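Local structure of putative fimbrial subunit (Corynebacterium diphtheriae, 4HSQ) at residues T6-K11 with Y21-K26; A27-W32 with D99-T104; K37-R42 with I125-N130. The protein is a major pilus subunit, here represented by domains D2 and D3, that probably polymerises into the fimbrial shafts with which the bacterium adheres to surfaces. One frame throughout, in Å; residues are numbered along the deposited sequence.

Contact 1 (T6-K11 with Y21-K26); sequences TEKTVK and YTYTIK
Lys8 lays the end of its side chain over one face of the Tyr23 ring, across the antiparallel beta hairpin formed by strands 7-11 and 20-28 in the CnaA-type domain. CG stands anti to the backbone N (chi1 -176°) and the chain runs fully extended, bringing CE to 3.3 Å from Tyr23 CD1 and NZ to 3.9 Å from the ring centroid, close to the ring normal. NZ is joined covalently to Asn120 CG, the intramolecular isopeptide bond, so it is an amide nitrogen that covers the ring and not a free ammonium; it also hydrogen-bonds to Asp45 OD2, an acid that probably assists bond formation, as in related domains. Val10 lies alongside Tyr23 on the same buried face, its CG2 3.4 Å from Tyr23 CE1 and 3.6 Å from Tyr21 CE1. Six backbone bonds hold the register, the outermost being Glu7 N to Lys26 O (2.7 Å) and the longer Thr22 N to Lys11 O (3.2 Å). On the other face, Thr9 and Thr24 sit side by side, and a water bonded to Thr9 OG1 donates to Thr24 O at 3.0 Å.

Contact 2 (A27-W32 with D99-T104); sequences ADAPTW and DKMSLT
Three backbone hydrogen bonds form the first shell here, where strand 20-28 ends against the start of strand 100-109 in an antiparallel sheet of the CnaA-type beta domain. Ala27 and Met101 make a hydrogen-bonded pair: Met101 N reaches Ala27 O at 2.7 Å, nearly along the C=O axis, and Ala27 N returns to Met101 O at 3.0 Å. One step further, Ala29 N gives a straight bond to Asp99 O (2.8 Å, 169°), so the pairing carries on past Asp28, the last strand residue, through Ala29 and on to a backbone bond between Pro30 and Gly98. Side chains then close the two faces. On the buried one, the methyl of Ala29 rests against the selenomethionine Met101, with Ala29 CB 3.9 Å from Met101 CG. The Met101 chain folds back at both chi2 and chi3, and it is placed from outside by Phe41, Phe43 and Ala61, which it touches. The opposite face carries charge. Lys100 begins anti to its backbone N but bends at chi2 (60°) and chi3 (83°), curling its tip across toward Asp28. In the resulting salt bridge Lys100 NZ lies 3.3 Å from Asp28 OD1, too long for more than a weak hydrogen bond; the carboxylate also receives a weak bond from Lys5 N at OD2. Further out, Asp99 OD2 accepts from Lys96 N, a bond within the loop that leads into strand 100-109.

Contact 3 (K37-R42 with I125-N130); sequences KLTAFR and IFNNPN
Lys37 meets the other segment through its backbone, its carbonyl O lying 3.5 Å from Pro129 CB while the Lys37 CB points away. Leu38, with CG anti to its backbone N, turns CD1 toward the Asn127 carbonyl and loosely against the ring of Pro129; Pro30, Trp32 and Leu92 pack round it. Thr39 is gripped twice. Its OG1 accepts from Asn127 ND2 at 3.2 Å, with the hydroxyl almost in the plane of that amide, and its backbone N reaches a water that donates to Asn127 O, bridging a place where the two backbones have parted. At Ala40 the direct pairing resumes: Asn127 N bonds to Ala40 O, though the donor stands 40° above the carbonyl plane, and the Ala40 methyl lies against the Asn127 amide, CB to ND2 3.5 Å. Phe41 faces Phe126 in a non-hydrogen-bonded antiparallel pair. Their rings are within 5° of parallel but slid apart, centroids 5.8 Å from each other, so the closer touch is Phe41 CD2 on Phe126 CB at 3.6 Å. Arg42 pairs with Ile125 through two backbone bonds of 2.9 Å, Arg42 N to Ile125 O and Ile125 N to Arg42 O, and sets one face of its guanidinium over Ile125 CG2. Glu44 holds Arg42 NE in a salt bridge. At this end of inner strands 41-46 and 117-127, in the second sheet of the CnaA-type domain, the contact is thus apolar on the Phe41 and Phe126 face and mixed on the other, where Ile125 supports a guanidinium whose charge Glu44 probably balances.

In the fold
Contacts 1 and 2 follow each other along strand 20-28, which pairs with strand 7-11 on one side and strand 100-109 on the other; their centres lie 14 Å apart, and Ile25 N reaches Leu103 O at 2.8 Å. Contact 3 belongs to the second sheet. It meets contact 2 with centres 10 Å apart, where Met101 CG packs on Phe41 CZ at 3.5 Å and Asn130 ND2 probably bonds to Thr31 O, so buried side chains pack the sheets together while a loop-to-loop bond ties their ends. Contacts 1 and 3 do not touch, but the isopeptide bond joins their strands 7-11 and 117-127, one from each sheet; all three contacts are remote from the calcium site.

Contact 1 (T6-K11 with Y21-K26)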
# COMPACT_ATOMS: atom_id res chain seq x y z
N THR A 6 -12.35 19.67 1.45
CA THR A 6 -12.53 18.28 0.97
C THR A 6 -11.16 17.63 0.96
O THR A 6 -10.29 18.06 0.20
CB THR A 6 -13.22 18.31 -0.39
OG1 THR A 6 -14.24 19.30 -0.36
CG2 THR A 6 -13.82 17.00 -0.76
N GLU A 7 -10.94 16.64 1.83
CA GLU A 7 -9.61 16.09 2.01
C GLU A 7 -9.61 14.58 1.98
O GLU A 7 -10.52 13.95 2.51
CB GLU A 7 -9.06 16.56 3.36
CG GLU A 7 -7.59 16.20 3.61
CD GLU A 7 -6.92 16.78 4.85
OE1 GLU A 7 -7.61 17.41 5.68
OE2 GLU A 7 -5.69 16.59 4.98
N LYS A 8 -8.55 14.03 1.40
CA LYS A 8 -8.28 12.59 1.41
C LYS A 8 -6.96 12.35 2.14
O LYS A 8 -5.98 13.08 1.93
CB LYS A 8 -8.23 12.02 -0.02
CG LYS A 8 -8.05 10.49 -0.06
CD LYS A 8 -8.29 9.90 -1.46
CE LYS A 8 -7.96 8.43 -1.40
NZ LYS A 8 -8.44 7.65 -2.57
N THR A 9 -6.91 11.28 2.95
CA THR A 9 -5.71 10.87 3.65
C THR A 9 -5.54 9.37 3.42
O THR A 9 -6.50 8.68 3.09
CB THR A 9 -5.74 11.22 5.15
OG1 THR A 9 -6.91 10.67 5.73
CG2 THR A 9 -5.68 12.75 5.42
N VAL A 10 -4.33 8.88 3.62
CA VAL A 10 -4.03 7.46 3.47
C VAL A 10 -3.20 7.03 4.66
O VAL A 10 -2.30 7.75 5.09
CB VAL A 10 -3.32 7.10 2.13
CG1 VAL A 10 -1.98 7.85 1.96
CG2 VAL A 10 -3.11 5.58 2.00
N LYS A 11 -3.57 5.90 5.24
CA LYS A 11 -2.81 5.30 6.31
C LYS A 11 -2.30 3.98 5.77
O LYS A 11 -3.06 3.03 5.66
CB LYS A 11 -3.66 5.10 7.58
CG LYS A 11 -2.78 4.72 8.75
CD LYS A 11 -2.11 6.00 9.32
CE LYS A 11 -1.09 5.71 10.40
NZ LYS A 11 0.01 4.80 9.92
N TYR A 21 -4.88 -1.66 4.07
CA TYR A 21 -4.59 -0.29 4.51
C TYR A 21 -5.82 0.55 4.26
O TYR A 21 -6.77 0.05 3.66
CB TYR A 21 -3.30 0.29 3.92
CG TYR A 21 -3.33 0.64 2.45
CD1 TYR A 21 -3.74 1.90 2.02
CD2 TYR A 21 -2.84 -0.24 1.49
CE1 TYR A 21 -3.70 2.26 0.68
CE2 TYR A 21 -2.81 0.10 0.14
CZ TYR A 21 -3.23 1.36 -0.26
OH TYR A 21 -3.22 1.72 -1.58
N THR A 22 -5.83 1.78 4.76
CA THR A 22 -7.04 2.56 4.66
C THR A 22 -6.85 3.91 4.04
O THR A 22 -5.75 4.47 4.03
CB THR A 22 -7.70 2.77 6.07
OG1 THR A 22 -6.80 3.46 6.95
CG2 THR A 22 -8.18 1.46 6.72
N TYR A 23 -7.96 4.39 3.45
CA TYR A 23 -8.14 5.75 2.98
C TYR A 23 -9.18 6.40 3.83
O TYR A 23 -10.16 5.75 4.20
CB TYR A 23 -8.57 5.83 1.51
CG TYR A 23 -7.49 5.39 0.56
CD1 TYR A 23 -6.34 6.15 0.38
CD2 TYR A 23 -7.65 4.25 -0.23
CE1 TYR A 23 -5.36 5.78 -0.54
CE2 TYR A 23 -6.67 3.86 -1.14
CZ TYR A 23 -5.53 4.63 -1.30
OH TYR A 23 -4.58 4.23 -2.19
N THR A 24 -9.04 7.71 4.04
CA THR A 24 -10.09 8.46 4.74
C THR A 24 -10.44 9.68 3.88
O THR A 24 -9.54 10.37 3.38
CB THR A 24 -9.69 8.84 6.19
OG1 THR A 24 -9.61 7.63 6.96
CG2 THR A 24 -10.74 9.78 6.85
N ILE A 25 -11.74 9.93 3.72
CA ILE A 25 -12.26 11.08 2.95
C ILE A 25 -13.05 11.92 3.91
O ILE A 25 -14.00 11.43 4.55
CB ILE A 25 -13.08 10.66 1.70
CG1 ILE A 25 -12.23 9.74 0.76
CG2 ILE A 25 -13.58 11.92 0.93
CD1 ILE A 25 -13.11 8.80 -0.06
N LYS A 26 -12.67 13.19 4.03
CA LYS A 26 -13.33 14.15 4.92
C LYS A 26 -13.83 15.32 4.10
O LYS A 26 -13.15 15.81 3.18
CB LYS A 26 -12.39 14.63 6.05
CG LYS A 26 -12.06 13.51 7.04
CD LYS A 26 -11.51 14.02 8.37
CE LYS A 26 -10.95 12.91 9.24
NZ LYS A 26 -12.00 12.00 9.80
O HOH W 1 -9.11 12.77 5.21

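Contact 2 (A27-W32 with D99-T104)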
# COMPACT_ATOMS: atom_id res chain seq x y z
N ALA A 27 -15.05 15.75 4.41
CA ALA A 27 -15.69 16.84 3.69
C ALA A 27 -16.77 17.46 4.53
O ALA A 27 -17.43 16.77 5.30
CB ALA A 27 -16.29 16.31 2.39
N ASP A 28 -17.00 18.76 4.35
CA ASP A 28 -18.07 19.40 5.07
C ASP A 28 -19.38 19.20 4.35
O ASP A 28 -19.44 19.32 3.12
CB ASP A 28 -17.80 20.90 5.25
CG ASP A 28 -16.57 21.20 6.07
OD1 ASP A 28 -16.49 20.71 7.22
OD2 ASP A 28 -15.68 21.92 5.57
N ALA A 29 -20.43 18.88 5.10
CA ALA A 29 -21.76 18.82 4.54
C ALA A 29 -22.21 20.28 4.33
O ALA A 29 -21.67 21.17 5.01
CB ALA A 29 -22.70 18.10 5.49
N PRO A 30 -23.15 20.57 3.41
CA PRO A 30 -23.63 21.96 3.31
C PRO A 30 -24.45 22.34 4.56
O PRO A 30 -24.65 21.51 5.47
CB PRO A 30 -24.49 21.94 2.04
CG PRO A 30 -25.03 20.53 1.99
CD PRO A 30 -23.91 19.67 2.51
N THR A 31 -24.92 23.59 4.63
CA THR A 31 -25.76 24.07 5.73
C THR A 31 -27.19 24.26 5.22
O THR A 31 -27.40 24.51 4.04
CB THR A 31 -25.20 25.36 6.34
OG1 THR A 31 -25.10 26.35 5.32
CG2 THR A 31 -23.85 25.16 7.07
N TRP A 32 -28.18 24.14 6.13
CA TRP A 32 -29.60 24.31 5.79
C TRP A 32 -30.42 24.61 7.03
O TRP A 32 -30.05 24.20 8.15
CB TRP A 32 -30.18 23.07 5.05
CG TRP A 32 -30.21 21.82 5.86
CD1 TRP A 32 -31.24 21.37 6.63
CD2 TRP A 32 -29.17 20.84 5.98
NE1 TRP A 32 -30.92 20.16 7.21
CE2 TRP A 32 -29.64 19.83 6.84
CE3 TRP A 32 -27.88 20.74 5.44
CZ2 TRP A 32 -28.87 18.70 7.17
CZ3 TRP A 32 -27.12 19.62 5.76
CH2 TRP A 32 -27.61 18.62 6.61
N ASP A 99 -22.31 19.51 9.15
CA ASP A 99 -21.54 18.41 9.77
C ASP A 99 -20.28 18.05 8.99
O ASP A 99 -20.29 18.06 7.77
CB ASP A 99 -22.40 17.14 9.85
CG ASP A 99 -23.09 16.91 11.17
OD1 ASP A 99 -22.82 17.69 12.12
OD2 ASP A 99 -23.87 15.94 11.26
N LYS A 100 -19.23 17.68 9.71
CA LYS A 100 -18.03 17.17 9.08
C LYS A 100 -18.29 15.70 8.77
O LYS A 100 -18.55 14.91 9.68
CB LYS A 100 -16.79 17.36 9.97
CG LYS A 100 -15.50 16.69 9.44
CD LYS A 100 -15.02 17.18 8.07
CE LYS A 100 -14.21 18.46 8.13
NZ LYS A 100 -13.80 18.91 6.77
N MSE A 101 -18.35 15.38 7.48
CA MSE A 101 -18.59 14.02 6.98
C MSE A 101 -17.27 13.29 6.90
O MSE A 101 -16.25 13.87 6.48
CB MSE A 101 -19.25 14.05 5.58
CG MSE A 101 -20.49 14.91 5.53
SE MSE A 101 -21.81 14.31 6.79
CE MSE A 101 -22.11 12.48 6.16
N SER A 102 -17.28 12.00 7.21
CA SER A 102 -16.05 11.24 7.15
C SER A 102 -16.33 9.85 6.65
O SER A 102 -17.31 9.23 7.06
CB SER A 102 -15.39 11.18 8.52
OG SER A 102 -14.10 10.60 8.44
N LEU A 103 -15.45 9.35 5.78
CA LEU A 103 -15.56 7.99 5.28
C LEU A 103 -14.20 7.34 5.37
O LEU A 103 -13.26 7.85 4.78
CB LEU A 103 -16.08 7.94 3.81
CG LEU A 103 -15.85 6.60 3.05
CD1 LEU A 103 -16.72 5.46 3.64
CD2 LEU A 103 -16.08 6.74 1.54
N THR A 104 -14.12 6.19 6.04
CA THR A 104 -12.88 5.41 6.08
C THR A 104 -13.16 4.06 5.47
O THR A 104 -14.15 3.39 5.84
CB THR A 104 -12.28 5.28 7.51
OG1 THR A 104 -11.98 6.59 7.99
CG2 THR A 104 -10.96 4.47 7.52

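Contact 3 (K37-R42 with I125-N130)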
# COMPACT_ATOMS: atom_id res chain seq x y z
N LYS A 37 -34.02 19.75 4.36
CA LYS A 37 -33.27 18.56 4.71
C LYS A 37 -32.28 18.30 3.59
O LYS A 37 -32.46 18.79 2.48
CB LYS A 37 -34.18 17.34 4.98
CG LYS A 37 -35.13 16.95 3.84
CD LYS A 37 -35.96 15.70 4.19
CE LYS A 37 -36.99 15.35 3.14
NZ LYS A 37 -36.38 14.86 1.88
N LEU A 38 -31.21 17.57 3.90
CA LEU A 38 -30.21 17.14 2.93
C LEU A 38 -30.87 16.01 2.16
O LEU A 38 -31.35 15.07 2.79
CB LEU A 38 -28.94 16.71 3.66
CG LEU A 38 -27.75 16.26 2.85
CD1 LEU A 38 -27.20 17.38 1.95
CD2 LEU A 38 -26.65 15.71 3.78
N THR A 39 -31.02 16.16 0.84
CA THR A 39 -31.75 15.18 0.03
C THR A 39 -30.83 14.17 -0.67
O THR A 39 -31.31 13.12 -1.10
CB THR A 39 -32.67 15.86 -0.99
OG1 THR A 39 -31.88 16.57 -1.95
CG2 THR A 39 -33.73 16.77 -0.33
N ALA A 40 -29.53 14.48 -0.80
CA ALA A 40 -28.56 13.57 -1.41
C ALA A 40 -27.16 13.89 -0.96
O ALA A 40 -26.78 15.05 -0.86
CB ALA A 40 -28.65 13.60 -2.93
N PHE A 41 -26.38 12.86 -0.66
CA PHE A 41 -24.97 12.98 -0.30
C PHE A 41 -24.29 11.67 -0.61
O PHE A 41 -24.77 10.63 -0.16
CB PHE A 41 -24.79 13.33 1.19
CG PHE A 41 -23.38 13.77 1.53
CD1 PHE A 41 -22.37 12.84 1.70
CD2 PHE A 41 -23.07 15.12 1.64
CE1 PHE A 41 -21.06 13.25 1.97
CE2 PHE A 41 -21.76 15.53 1.91
CZ PHE A 41 -20.76 14.59 2.08
N ARG A 42 -23.19 11.70 -1.35
CA ARG A 42 -22.43 10.48 -1.62
C ARG A 42 -20.93 10.77 -1.78
O ARG A 42 -20.53 11.90 -2.04
CB ARG A 42 -22.97 9.72 -2.85
CG ARG A 42 -22.66 10.36 -4.22
CD ARG A 42 -23.42 9.63 -5.32
NE ARG A 42 -23.00 10.08 -6.65
CZ ARG A 42 -23.64 11.00 -7.38
NH1 ARG A 42 -24.72 11.60 -6.89
NH2 ARG A 42 -23.20 11.32 -8.58
N ILE A 125 -20.30 14.34 -3.64
CA ILE A 125 -21.34 14.88 -4.51
C ILE A 125 -22.62 14.96 -3.69
O ILE A 125 -23.06 13.95 -3.12
CB ILE A 125 -21.49 14.03 -5.83
CG1 ILE A 125 -20.11 13.84 -6.52
CG2 ILE A 125 -22.50 14.69 -6.80
CD1 ILE A 125 -19.97 12.64 -7.49
N PHE A 126 -23.22 16.16 -3.63
CA PHE A 126 -24.44 16.31 -2.86
C PHE A 126 -25.37 17.35 -3.47
O PHE A 126 -24.94 18.16 -4.28
CB PHE A 126 -24.09 16.72 -1.41
CG PHE A 126 -23.29 18.01 -1.28
CD1 PHE A 126 -23.93 19.24 -1.24
CD2 PHE A 126 -21.91 17.97 -1.12
CE1 PHE A 126 -23.20 20.43 -1.11
CE2 PHE A 126 -21.18 19.16 -0.95
CZ PHE A 126 -21.83 20.37 -0.95
N ASN A 127 -26.62 17.36 -3.01
CA ASN A 127 -27.59 18.38 -3.41
C ASN A 127 -27.54 19.47 -2.37
O ASN A 127 -27.63 19.18 -1.18
CB ASN A 127 -29.00 17.78 -3.53
CG ASN A 127 -29.21 16.86 -4.71
OD1 ASN A 127 -28.41 16.81 -5.65
ND2 ASN A 127 -30.30 16.11 -4.69
N ASN A 128 -27.32 20.72 -2.79
CA ASN A 128 -27.33 21.86 -1.86
C ASN A 128 -28.80 22.14 -1.52
O ASN A 128 -29.57 22.46 -2.42
CB ASN A 128 -26.64 23.07 -2.48
CG ASN A 128 -26.39 24.18 -1.49
OD1 ASN A 128 -27.30 24.62 -0.78
ND2 ASN A 128 -25.16 24.62 -1.37
N PRO A 129 -29.24 21.97 -0.26
CA PRO A 129 -30.67 22.15 0.04
C PRO A 129 -31.20 23.57 -0.15
O PRO A 129 -32.41 23.75 -0.25
CB PRO A 129 -30.79 21.75 1.52
CG PRO A 129 -29.53 21.04 1.85
CD PRO A 129 -28.48 21.58 0.95
N ASN A 130 -30.32 24.56 -0.19
CA ASN A 130 -30.71 25.95 -0.32
C ASN A 130 -31.07 26.30 -1.77
O ASN A 130 -31.95 27.14 -1.99
CB ASN A 130 -29.60 26.87 0.18
CG ASN A 130 -29.12 26.56 1.57
OD1 ASN A 130 -29.75 26.94 2.56
ND2 ASN A 130 -27.98 25.87 1.69
O HOH W 2 -30.25 18.58 -0.33
O HOH W 3 -25.34 12.87 -4.22